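Succinylglutamate desuccinylase/aspartoacylase (Shewanella frigidimarina, PDB 3LWU) binds a zinc ion and is probably a hydrolase of the succinylglutamate desuccinylase/aspartoacylase family, acting on ester bonds. Local coordinates at residues Arg302-Lys311 against Tyr379-Gln389. Numbering follows the deposited sequence.
Sequences RFGCYLKDYK and YKVMTNVFPLQ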
loop_
_atom_site.group_PDB
_atom_site.type_symbol
_atom_site.label_atom_id
_atom_site.label_comp_id
_atom_site.label_asym_id
_atom_site.label_seq_id
_atom_site.Cartn_x
_atom_site.Cartn_y
_atom_site.Cartn_z
ATOM N N ARG A 302 13.587 -7.961 -37.062
ATOM C CA ARG A 302 12.977 -6.814 -36.433
ATOM C C ARG A 302 11.598 -6.548 -37.041
ATOM O O ARG A 302 11.474 -6.608 -38.263
ATOM C CB ARG A 302 13.873 -5.600 -36.619
ATOM C CG ARG A 302 15.126 -5.655 -35.792
ATOM C CD ARG A 302 15.928 -4.365 -35.905
ATOM N NE ARG A 302 17.165 -4.404 -35.120
ATOM C CZ ARG A 302 18.279 -5.051 -35.448
ATOM N NH1 ARG A 302 18.379 -5.764 -36.566
ATOM N NH2 ARG A 302 19.327 -4.990 -34.636
ATOM N N PHE A 303 10.586 -6.275 -36.202
ATOM C CA PHE A 303 9.208 -6.021 -36.654
ATOM C C PHE A 303 8.662 -4.756 -36.005
ATOM O O PHE A 303 9.243 -4.233 -35.057
ATOM C CB PHE A 303 8.243 -7.177 -36.326
ATOM C CG PHE A 303 8.699 -8.539 -36.806
ATOM C CD1 PHE A 303 9.615 -9.286 -36.064
ATOM C CD2 PHE A 303 8.183 -9.093 -37.980
ATOM C CE1 PHE A 303 10.036 -10.556 -36.499
ATOM C CE2 PHE A 303 8.605 -10.370 -38.437
ATOM C CZ PHE A 303 9.524 -11.096 -37.701
ATOM N N GLY A 304 7.550 -4.257 -36.531
ATOM C CA GLY A 304 6.874 -3.086 -35.960
ATOM C C GLY A 304 5.367 -3.144 -36.152
ATOM O O GLY A 304 4.892 -3.971 -36.930
ATOM N N CYS A 305 4.636 -2.304 -35.415
ATOM C CA CYS A 305 3.247 -1.974 -35.715
ATOM C C CYS A 305 2.967 -0.531 -35.353
ATOM O O CYS A 305 3.702 0.078 -34.594
ATOM C CB CYS A 305 2.255 -2.903 -34.996
ATOM S SG CYS A 305 1.948 -2.538 -33.299
ATOM N N TYR A 306 1.920 0.037 -35.915
ATOM C CA TYR A 306 1.545 1.396 -35.560
ATOM C C TYR A 306 0.887 1.302 -34.182
ATOM O O TYR A 306 0.330 0.259 -33.835
ATOM C CB TYR A 306 0.622 2.008 -36.619
ATOM C CG TYR A 306 1.321 2.211 -37.952
ATOM C CD1 TYR A 306 2.128 3.310 -38.159
ATOM C CD2 TYR A 306 1.219 1.273 -38.979
ATOM C CE1 TYR A 306 2.811 3.486 -39.333
ATOM C CE2 TYR A 306 1.887 1.447 -40.176
ATOM C CZ TYR A 306 2.682 2.565 -40.347
ATOM O OH TYR A 306 3.360 2.775 -41.522
ATOM N N LEU A 307 0.988 2.385 -33.400
ATOM C CA LEU A 307 0.515 2.425 -32.024
ATOM C C LEU A 307 -0.949 2.051 -31.922
ATOM O O LEU A 307 -1.339 1.313 -31.007
ATOM C CB LEU A 307 0.746 3.803 -31.413
ATOM C CG LEU A 307 0.346 3.974 -29.952
ATOM C CD1 LEU A 307 1.214 3.092 -29.064
ATOM C CD2 LEU A 307 0.423 5.450 -29.512
ATOM N N LYS A 308 -1.755 2.546 -32.859
ATOM C CA LYS A 308 -3.193 2.246 -32.907
ATOM C C LYS A 308 -3.502 0.736 -33.009
ATOM O O LYS A 308 -4.610 0.316 -32.658
ATOM C CB LYS A 308 -3.886 2.992 -34.073
ATOM C CG LYS A 308 -3.488 2.488 -35.487
ATOM C CD LYS A 308 -4.190 3.294 -36.650
ATOM C CE LYS A 308 -3.471 3.049 -38.008
ATOM N NZ LYS A 308 -4.022 3.796 -39.228
ATOM N N ASP A 309 -2.546 -0.054 -33.502
ATOM C CA ASP A 309 -2.708 -1.503 -33.608
ATOM C C ASP A 309 -2.195 -2.291 -32.379
ATOM O O ASP A 309 -2.250 -3.526 -32.379
ATOM C CB ASP A 309 -2.029 -2.012 -34.876
ATOM C CG ASP A 309 -2.716 -1.524 -36.143
ATOM O OD1 ASP A 309 -3.941 -1.368 -36.105
ATOM O OD2 ASP A 309 -2.052 -1.307 -37.178
ATOM N N TYR A 310 -1.715 -1.592 -31.346
ATOM C CA TYR A 310 -1.159 -2.215 -30.135
ATOM C C TYR A 310 -2.290 -2.144 -29.124
ATOM O O TYR A 310 -2.751 -1.052 -28.832
ATOM C CB TYR A 310 0.039 -1.404 -29.654
ATOM C CG TYR A 310 0.821 -1.919 -28.467
ATOM C CD1 TYR A 310 1.109 -3.269 -28.313
ATOM C CD2 TYR A 310 1.348 -1.024 -27.528
ATOM C CE1 TYR A 310 1.854 -3.730 -27.234
ATOM C CE2 TYR A 310 2.088 -1.457 -26.465
ATOM C CZ TYR A 310 2.366 -2.819 -26.329
ATOM O OH TYR A 310 3.096 -3.248 -25.269
ATOM N N LYS A 311 -2.742 -3.289 -28.608
ATOM C CA LYS A 311 -4.044 -3.382 -27.918
ATOM C C LYS A 311 -3.924 -3.986 -26.558
ATOM O O LYS A 311 -3.167 -4.936 -26.343
ATOM C CB LYS A 311 -5.035 -4.254 -28.728
ATOM C CG LYS A 311 -5.503 -3.651 -30.080
ATOM C CD LYS A 311 -6.510 -2.500 -29.862
ATOM C CE LYS A 311 -7.514 -2.391 -31.009
ATOM N NZ LYS A 311 -6.896 -1.685 -32.172
ATOM N N TYR A 379 -2.893 -8.816 -21.042
ATOM C CA TYR A 379 -1.820 -8.648 -22.000
ATOM C C TYR A 379 -1.944 -7.345 -22.785
ATOM O O TYR A 379 -3.041 -6.785 -22.973
ATOM C CB TYR A 379 -1.830 -9.748 -23.077
ATOM C CG TYR A 379 -1.178 -11.080 -22.767
ATOM C CD1 TYR A 379 -1.885 -12.089 -22.093
ATOM C CD2 TYR A 379 0.102 -11.395 -23.257
ATOM C CE1 TYR A 379 -1.309 -13.328 -21.845
ATOM C CE2 TYR A 379 0.694 -12.643 -22.994
ATOM C CZ TYR A 379 -0.025 -13.610 -22.291
ATOM O OH TYR A 379 0.498 -14.872 -22.050
ATOM N N LYS A 380 -0.814 -6.927 -23.336
ATOM C CA LYS A 380 -0.808 -6.028 -24.490
ATOM C C LYS A 380 -0.229 -6.789 -25.665
ATOM O O LYS A 380 0.809 -7.461 -25.519
ATOM C CB LYS A 380 0.007 -4.784 -24.229
ATOM C CG LYS A 380 -0.548 -3.827 -23.182
ATOM C CD LYS A 380 -0.121 -2.477 -23.639
ATOM C CE LYS A 380 0.081 -1.433 -22.608
ATOM N NZ LYS A 380 0.576 -0.288 -23.468
ATOM N N VAL A 381 -0.903 -6.707 -26.809
ATOM C CA VAL A 381 -0.535 -7.460 -27.969
ATOM C C VAL A 381 -0.476 -6.532 -29.208
ATOM O O VAL A 381 -1.253 -5.586 -29.331
ATOM C CB VAL A 381 -1.528 -8.619 -28.221
ATOM C CG1 VAL A 381 -1.690 -9.515 -26.949
ATOM C CG2 VAL A 381 -2.874 -8.084 -28.728
HETATM N N MSE A 382 0.467 -6.800 -30.094
HETATM C CA MSE A 382 0.565 -6.070 -31.338
HETATM C C MSE A 382 -0.242 -6.820 -32.389
HETATM O O MSE A 382 -0.208 -8.065 -32.451
HETATM C CB MSE A 382 2.013 -5.981 -31.813
HETATM C CG MSE A 382 2.929 -5.203 -30.936
HETATM SE SE MSE A 382 4.669 -5.228 -31.770
HETATM C CE MSE A 382 5.520 -3.829 -30.770
ATOM N N THR A 383 -0.944 -6.064 -33.212
ATOM C CA THR A 383 -1.680 -6.626 -34.336
ATOM C C THR A 383 -1.186 -5.918 -35.613
ATOM O O THR A 383 -0.532 -4.883 -35.540
ATOM C CB THR A 383 -3.227 -6.438 -34.151
ATOM O OG1 THR A 383 -3.534 -5.045 -34.089
ATOM C CG2 THR A 383 -3.708 -7.078 -32.854
ATOM N N ASN A 384 -1.492 -6.483 -36.777
ATOM C CA ASN A 384 -1.051 -5.903 -38.044
ATOM C C ASN A 384 0.467 -5.630 -38.023
ATOM O O ASN A 384 0.926 -4.535 -38.355
ATOM C CB ASN A 384 -1.872 -4.644 -38.351
ATOM C CG ASN A 384 -3.353 -4.965 -38.565
ATOM O OD1 ASN A 384 -3.686 -5.973 -39.165
ATOM N ND2 ASN A 384 -4.226 -4.122 -38.075
ATOM N N VAL A 385 1.216 -6.645 -37.594
ATOM C CA VAL A 385 2.658 -6.562 -37.451
ATOM C C VAL A 385 3.282 -6.771 -38.821
ATOM O O VAL A 385 2.740 -7.468 -39.654
ATOM C CB VAL A 385 3.166 -7.629 -36.445
ATOM C CG1 VAL A 385 4.668 -7.595 -36.290
ATOM C CG2 VAL A 385 2.517 -7.422 -35.090
ATOM N N PHE A 386 4.422 -6.135 -39.050
ATOM C CA PHE A 386 5.180 -6.263 -40.294
ATOM C C PHE A 386 6.688 -6.156 -40.040
ATOM O O PHE A 386 7.104 -5.553 -39.053
ATOM C CB PHE A 386 4.746 -5.170 -41.280
ATOM C CG PHE A 386 4.679 -3.790 -40.678
ATOM C CD1 PHE A 386 5.818 -3.006 -40.571
ATOM C CD2 PHE A 386 3.474 -3.269 -40.233
ATOM C CE1 PHE A 386 5.754 -1.724 -40.022
ATOM C CE2 PHE A 386 3.395 -1.986 -39.699
ATOM C CZ PHE A 386 4.544 -1.215 -39.580
ATOM N N PRO A 387 7.515 -6.744 -40.925
ATOM C CA PRO A 387 8.964 -6.544 -40.813
ATOM C C PRO A 387 9.345 -5.080 -41.032
ATOM O O PRO A 387 8.786 -4.437 -41.897
ATOM C CB PRO A 387 9.535 -7.424 -41.940
ATOM C CG PRO A 387 8.423 -8.393 -42.280
ATOM C CD PRO A 387 7.174 -7.588 -42.089
ATOM N N LEU A 388 10.259 -4.565 -40.214
ATOM C CA LEU A 388 10.760 -3.193 -40.343
ATOM C C LEU A 388 11.633 -3.107 -41.562
ATOM O O LEU A 388 11.645 -2.088 -42.267
ATOM C CB LEU A 388 11.663 -2.800 -39.153
ATOM C CG LEU A 388 11.080 -2.262 -37.851
ATOM C CD1 LEU A 388 12.224 -1.757 -36.946
ATOM C CD2 LEU A 388 10.064 -1.163 -38.117
ATOM N N GLN A 389 12.374 -4.186 -41.784
ATOM C CA GLN A 389 13.523 -4.183 -42.678
ATOM C C GLN A 389 13.453 -5.366 -43.646
ATOM O O GLN A 389 14.433 -6.114 -43.791
ATOM C CB GLN A 389 14.804 -4.245 -41.818
ATOM C CG GLN A 389 15.605 -2.954 -41.774
ATOM C CD GLN A 389 16.786 -3.010 -42.699
ATOM O OE1 GLN A 389 17.917 -3.211 -42.254
ATOM N NE2 GLN A 389 16.535 -2.872 -44.005
HETATM O O HOH W 1 0.418 -1.797 -37.739
#
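Asp309 O is gripped twice by Thr383: OG1 donates at 2.6 Å in the carbonyl plane, on a lone pair, while Thr383 N arrives at 3.0 Å, tilted from that plane. This pair of hydrogen bonds sits where two short antiparallel ladders part, their registers offset by two residues. In one, Lys311 and Val381 exchange backbone bonds; in the other, Gly304 and Phe386 do. A water links the end of strand 303-306, the 3-10 turn and the loop at Asn384, accepting from Tyr306 N and donating to Asp309 OD2 and Asn384 O. With chi1 at 47°, the Phe386 ring folds back over Gly304 O, 3.5 Å from the ring plane. Tyr310 has CG anti to its own N (chi1 -176°), which carries the ring across the Lys380 chain; its CD1 meets CG of Met382, here selenomethionine, at 3.7 Å. Replacing Tyr310 by alanine is likely to leave Lys380 and Met382 without this aromatic packing. Tyr310 OH and Lys380 NZ both hydrogen-bond an unidentified molecule, probably from the crystallisation liquor, and the Lys380 side chain lies about 10 Å from the zinc ion. Strand 303-306 pairs on with strand 218-222, and strand 377-382 with strand 362-366.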